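Local coordinates for transcriptional regulator, LacI family (Lactobacillus brevis, PDB 3JY6), which probably binds operator DNA as a LacI-family transcription regulator, its periplasmic-binding-protein-like part thought to sense a small effector and to pair into dimers, at the interface of chains A and B. Sequence-based numbering; all coordinates share one arbitrary frame. Chains: chain A/B, Transcriptional regulator, LacI family.

Contacts 1 and 2 are neighbours in the interface between chains A and B, the centres of their C-alpha atoms about 10 Å apart, and B:Leu9, the first residue of strand 9-14, belongs to both. Contact 1 is an apolar patch on the two-fold axis, where the two copies of strand 39-44 meet antiparallel. Contact 2 is a charged clasp beside it, made by A:Arg62 reaching to B:Lys8 and B:Leu9 at the start of strand 9-14 and to the loop residues B:Gly63 and B:Asp65. Together they join a greasy patch to a polar border, an arrangement that would suit a stable dimer, as LacI-family regulators form.

Contact 1: the interface of chains A and B. Residues chain A 9, 26, 39-43, 64; chain B 9, 41-43, 64.
A:Val41 and B:Val41 meet methyl to methyl beside the two-fold axis, CG1 to CG1 at 3.3 Å, a tight fit that a short branched side chain can make where two strands come together. From CB, A:Val41 sends its two branches to different partners. CG1, anti to the backbone N (chi1 175°), meets B:Val41; CG2, anti to the carbonyl carbon, reaches the ring of B:Phe43, 3.6 Å from its CE1, and on its own side lies at the edge of the A:Phe64 ring. In the twin contact B:Val41 CG2 touches A:Phe43 CE1 at 3.4 Å. Phenylalanine suits this place because its ring is long enough to bring the CE1 and CZ side across the interface to the valine methyl. Further out, the A:Leu9 tip meets the B:Phe64 tip, CD1 to CZ at 3.7 Å, and A:Phe64 and B:Leu9 repeat the pairing.

Backbone bonds join the chains at residue 42: A:Leu42 N gives to B:Leu42 O at 3.0 Å, and B:Leu42 N to A:Leu42 O at 3.0 Å. The leucine side chains lie alongside one another, pointing the same way, with their CD2 methyls in contact; A:Phe26 of helix 20-34 receives A:Leu42 CB over the centre of one face. A short antiparallel bridge at residue 42 thus joins strand 39-44 of each copy at the two-fold axis.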
loop_
_atom_site.group_PDB
_atom_site.type_symbol
_atom_site.label_atom_id
_atom_site.label_comp_id
_atom_site.label_asym_id
_atom_site.label_seq_id
_atom_site.Cartn_x
_atom_site.Cartn_y
_atom_site.Cartn_z
ATOM N N LEU A 9 -23.235 2.134 -6.170
ATOM C CA LEU A 9 -21.999 1.588 -5.638
ATOM C C LEU A 9 -21.372 0.701 -6.700
ATOM O O LEU A 9 -22.035 -0.180 -7.259
ATOM C CB LEU A 9 -22.263 0.727 -4.403
ATOM C CG LEU A 9 -22.693 1.388 -3.104
ATOM C CD1 LEU A 9 -22.699 0.343 -1.991
ATOM C CD2 LEU A 9 -21.743 2.522 -2.785
ATOM N N PHE A 26 -7.450 1.943 -7.430
ATOM C CA PHE A 26 -8.685 2.344 -6.764
ATOM C C PHE A 26 -8.844 3.859 -6.642
ATOM O O PHE A 26 -9.952 4.384 -6.784
ATOM C CB PHE A 26 -8.776 1.735 -5.375
ATOM C CG PHE A 26 -10.091 1.990 -4.696
ATOM C CD1 PHE A 26 -11.272 1.409 -5.175
ATOM C CD2 PHE A 26 -10.154 2.803 -3.570
ATOM C CE1 PHE A 26 -12.505 1.634 -4.534
ATOM C CE2 PHE A 26 -11.378 3.036 -2.921
ATOM C CZ PHE A 26 -12.561 2.445 -3.405
ATOM N N ILE A 39 -19.894 5.671 -6.235
ATOM C CA ILE A 39 -18.902 5.470 -5.198
ATOM C C ILE A 39 -18.177 4.147 -5.334
ATOM O O ILE A 39 -18.803 3.090 -5.316
ATOM C CB ILE A 39 -19.562 5.537 -3.820
ATOM C CG1 ILE A 39 -20.225 6.900 -3.661
ATOM C CG2 ILE A 39 -18.522 5.321 -2.724
ATOM C CD1 ILE A 39 -21.014 7.026 -2.408
ATOM N N GLY A 40 -16.855 4.218 -5.479
ATOM C CA GLY A 40 -16.064 3.010 -5.591
ATOM C C GLY A 40 -15.978 2.344 -4.229
ATOM O O GLY A 40 -15.862 3.011 -3.198
ATOM N N VAL A 41 -16.058 1.022 -4.227
ATOM C CA VAL A 41 -15.981 0.233 -3.015
ATOM C C VAL A 41 -14.858 -0.771 -3.264
ATOM O O VAL A 41 -14.889 -1.493 -4.261
ATOM C CB VAL A 41 -17.299 -0.525 -2.781
ATOM C CG1 VAL A 41 -17.152 -1.437 -1.594
ATOM C CG2 VAL A 41 -18.461 0.468 -2.568
ATOM N N LEU A 42 -13.886 -0.836 -2.355
ATOM C CA LEU A 42 -12.752 -1.736 -2.535
ATOM C C LEU A 42 -12.864 -3.088 -1.839
ATOM O O LEU A 42 -13.162 -3.179 -0.641
ATOM C CB LEU A 42 -11.457 -1.031 -2.110
ATOM C CG LEU A 42 -10.103 -1.713 -2.383
ATOM C CD1 LEU A 42 -9.956 -2.098 -3.856
ATOM C CD2 LEU A 42 -8.986 -0.728 -2.013
ATOM N N PHE A 43 -12.622 -4.138 -2.616
ATOM C CA PHE A 43 -12.669 -5.507 -2.127
ATOM C C PHE A 43 -11.275 -6.089 -2.347
ATOM O O PHE A 43 -10.662 -5.867 -3.398
ATOM C CB PHE A 43 -13.694 -6.333 -2.924
ATOM C CG PHE A 43 -15.131 -5.986 -2.625
ATOM C CD1 PHE A 43 -15.831 -6.654 -1.625
ATOM C CD2 PHE A 43 -15.775 -4.970 -3.329
ATOM C CE1 PHE A 43 -17.157 -6.316 -1.325
ATOM C CE2 PHE A 43 -17.094 -4.624 -3.037
ATOM C CZ PHE A 43 -17.785 -5.298 -2.031
ATOM N N PHE A 64 -24.843 -4.071 -6.272
ATOM C CA PHE A 64 -23.817 -3.098 -6.605
ATOM C C PHE A 64 -24.159 -2.815 -8.061
ATOM O O PHE A 64 -24.728 -3.675 -8.727
ATOM C CB PHE A 64 -22.412 -3.700 -6.451
ATOM C CG PHE A 64 -21.884 -3.641 -5.040
ATOM C CD1 PHE A 64 -22.285 -4.573 -4.088
ATOM C CD2 PHE A 64 -21.030 -2.612 -4.646
ATOM C CE1 PHE A 64 -21.846 -4.476 -2.751
ATOM C CE2 PHE A 64 -20.584 -2.506 -3.315
ATOM C CZ PHE A 64 -20.990 -3.431 -2.373
ATOM N N LEU B 9 -22.333 -6.515 5.469
ATOM C CA LEU B 9 -21.134 -5.780 5.103
ATOM C C LEU B 9 -20.733 -4.755 6.149
ATOM O O LEU B 9 -21.570 -4.038 6.700
ATOM C CB LEU B 9 -21.338 -5.069 3.764
ATOM C CG LEU B 9 -21.656 -5.966 2.565
ATOM C CD1 LEU B 9 -21.777 -5.106 1.319
ATOM C CD2 LEU B 9 -20.560 -7.013 2.387
ATOM N N VAL B 41 -15.467 -4.181 3.746
ATOM C CA VAL B 41 -15.435 -3.340 2.557
ATOM C C VAL B 41 -14.571 -2.105 2.862
ATOM O O VAL B 41 -14.723 -1.456 3.902
ATOM C CB VAL B 41 -16.873 -2.948 2.169
ATOM C CG1 VAL B 41 -16.920 -1.546 1.646
ATOM C CG2 VAL B 41 -17.392 -3.933 1.148
ATOM N N LEU B 42 -13.668 -1.777 1.949
ATOM C CA LEU B 42 -12.756 -0.669 2.185
ATOM C C LEU B 42 -13.062 0.631 1.441
ATOM O O LEU B 42 -13.408 0.622 0.257
ATOM C CB LEU B 42 -11.335 -1.151 1.877
ATOM C CG LEU B 42 -10.100 -0.330 2.222
ATOM C CD1 LEU B 42 -10.060 0.043 3.693
ATOM C CD2 LEU B 42 -8.876 -1.169 1.871
ATOM N N PHE B 43 -12.932 1.751 2.151
ATOM C CA PHE B 43 -13.169 3.083 1.579
ATOM C C PHE B 43 -11.985 3.969 1.866
ATOM O O PHE B 43 -11.416 3.904 2.960
ATOM C CB PHE B 43 -14.410 3.719 2.179
ATOM C CG PHE B 43 -15.676 3.066 1.752
ATOM C CD1 PHE B 43 -16.162 3.247 0.461
ATOM C CD2 PHE B 43 -16.375 2.255 2.629
ATOM C CE1 PHE B 43 -17.335 2.623 0.054
ATOM C CE2 PHE B 43 -17.544 1.630 2.239
ATOM C CZ PHE B 43 -18.029 1.811 0.952
ATOM N N PHE B 64 -25.239 -0.344 5.247
ATOM C CA PHE B 64 -24.104 -1.143 5.686
ATOM C C PHE B 64 -24.392 -1.484 7.137
ATOM O O PHE B 64 -25.032 -0.702 7.841
ATOM C CB PHE B 64 -22.803 -0.339 5.564
ATOM C CG PHE B 64 -22.320 -0.188 4.151
ATOM C CD1 PHE B 64 -22.952 0.687 3.269
ATOM C CD2 PHE B 64 -21.246 -0.946 3.689
ATOM C CE1 PHE B 64 -22.519 0.805 1.948
ATOM C CE2 PHE B 64 -20.804 -0.840 2.367
ATOM C CZ PHE B 64 -21.439 0.037 1.495
#

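Contact 2: the interface of chains A and B. Residues chain A 62; chain B 8-9, 62-63, 65.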
loop_
_atom_site.group_PDB
_atom_site.type_symbol
_atom_site.label_atom_id
_atom_site.label_comp_id
_atom_site.label_asym_id
_atom_site.label_seq_id
_atom_site.Cartn_x
_atom_site.Cartn_y
_atom_site.Cartn_z
ATOM N N ARG A 62 -26.195 -7.907 -3.028
ATOM C CA ARG A 62 -26.280 -6.698 -2.211
ATOM C C ARG A 62 -26.610 -5.515 -3.116
ATOM O O ARG A 62 -26.794 -4.383 -2.657
ATOM C CB ARG A 62 -24.957 -6.447 -1.484
ATOM C CG ARG A 62 -24.921 -6.964 -0.054
ATOM C CD ARG A 62 -25.746 -6.064 0.860
ATOM N NE ARG A 62 -25.603 -6.421 2.266
ATOM C CZ ARG A 62 -25.972 -5.641 3.276
ATOM N NH1 ARG A 62 -26.509 -4.449 3.042
ATOM N NH2 ARG A 62 -25.808 -6.056 4.523
ATOM N N LYS B 8 -24.602 -8.410 5.036
ATOM C CA LYS B 8 -23.622 -8.450 6.167
ATOM C C LYS B 8 -22.283 -7.799 5.807
ATOM O O LYS B 8 -21.231 -8.439 5.842
ATOM C CB LYS B 8 -23.405 -9.903 6.620
ATOM C CG LYS B 8 -23.461 -10.951 5.508
ATOM C CD LYS B 8 -22.210 -10.977 4.644
ATOM C CE LYS B 8 -22.373 -11.959 3.486
ATOM N NZ LYS B 8 -23.566 -11.617 2.645
ATOM N N LEU B 9 -22.333 -6.515 5.469
ATOM C CA LEU B 9 -21.134 -5.780 5.103
ATOM C C LEU B 9 -20.733 -4.755 6.149
ATOM O O LEU B 9 -21.570 -4.038 6.700
ATOM C CB LEU B 9 -21.338 -5.069 3.764
ATOM C CG LEU B 9 -21.656 -5.966 2.565
ATOM C CD1 LEU B 9 -21.777 -5.106 1.319
ATOM C CD2 LEU B 9 -20.560 -7.013 2.387
ATOM N N ARG B 62 -26.962 3.470 2.539
ATOM C CA ARG B 62 -26.960 2.214 1.785
ATOM C C ARG B 62 -27.233 0.973 2.647
ATOM O O ARG B 62 -27.370 -0.140 2.132
ATOM C CB ARG B 62 -25.641 2.065 1.015
ATOM C CG ARG B 62 -25.643 2.700 -0.388
ATOM C CD ARG B 62 -25.905 4.205 -0.340
ATOM N NE ARG B 62 -26.101 4.814 -1.659
ATOM C CZ ARG B 62 -25.159 5.452 -2.355
ATOM N NH1 ARG B 62 -23.933 5.574 -1.867
ATOM N NH2 ARG B 62 -25.450 5.987 -3.535
ATOM N N GLY B 63 -27.308 1.164 3.959
ATOM C CA GLY B 63 -27.605 0.052 4.842
ATOM C C GLY B 63 -26.465 -0.853 5.268
ATOM O O GLY B 63 -26.693 -2.015 5.606
ATOM N N ASP B 65 -23.915 -2.636 7.587
ATOM C CA ASP B 65 -24.179 -3.086 8.945
ATOM C C ASP B 65 -23.261 -2.551 10.032
ATOM O O ASP B 65 -23.659 -2.458 11.200
ATOM C CB ASP B 65 -24.156 -4.611 8.985
ATOM C CG ASP B 65 -25.198 -5.223 8.080
ATOM O OD1 ASP B 65 -25.058 -5.118 6.839
ATOM O OD2 ASP B 65 -26.165 -5.806 8.611
#
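This is a polar, charge-paired part of the homodimer interface, where one long arginine crosses from chain A to the loops of chain B and ties the two subunits together beside their apolar patch. A:Arg62 has 94 Å² of its surface hidden by chain B. Arginine suits the place because its aliphatic stem can lie on a hydrophobic neighbour while its broad cationic head reaches acceptors further on. A:Arg62 CG lies 3.9 Å from B:Leu9 CD1, the two side chains sliding past each other in opposite directions, and the bend at chi2 (-74°) turns CD and the guanidinium onward toward B:Asp65.

At the far end the guanidinium meets that aspartate. A:Arg62 NH2 donates to the carboxylate oxygen B:Asp65 OD1 at 2.6 Å, a salt bridge and hydrogen bond in one. The acceptor uses its syn lone pair, but the bond is far from straight, 126° at the hydrogen, and the oxygen is tilted out of the guanidinium plane. The two flat groups stand nearly perpendicular, 83° apart, so this is a single-nitrogen contact and not a flat two-pronged pair. On the chain B side, B:Leu9 N makes a weak hydrogen bond to the same B:Asp65 OD1 and may help to steady the carboxylate. The backbone nitrogen of B:Lys8, the first modelled residue of chain B, lies at the guanidinium edge in a doubtful close approach of two donors, on which nothing should rest. The other terminal nitrogen, A:Arg62 NH1, lies 3.5 Å from the backbone carbonyl oxygen B:Gly63 O.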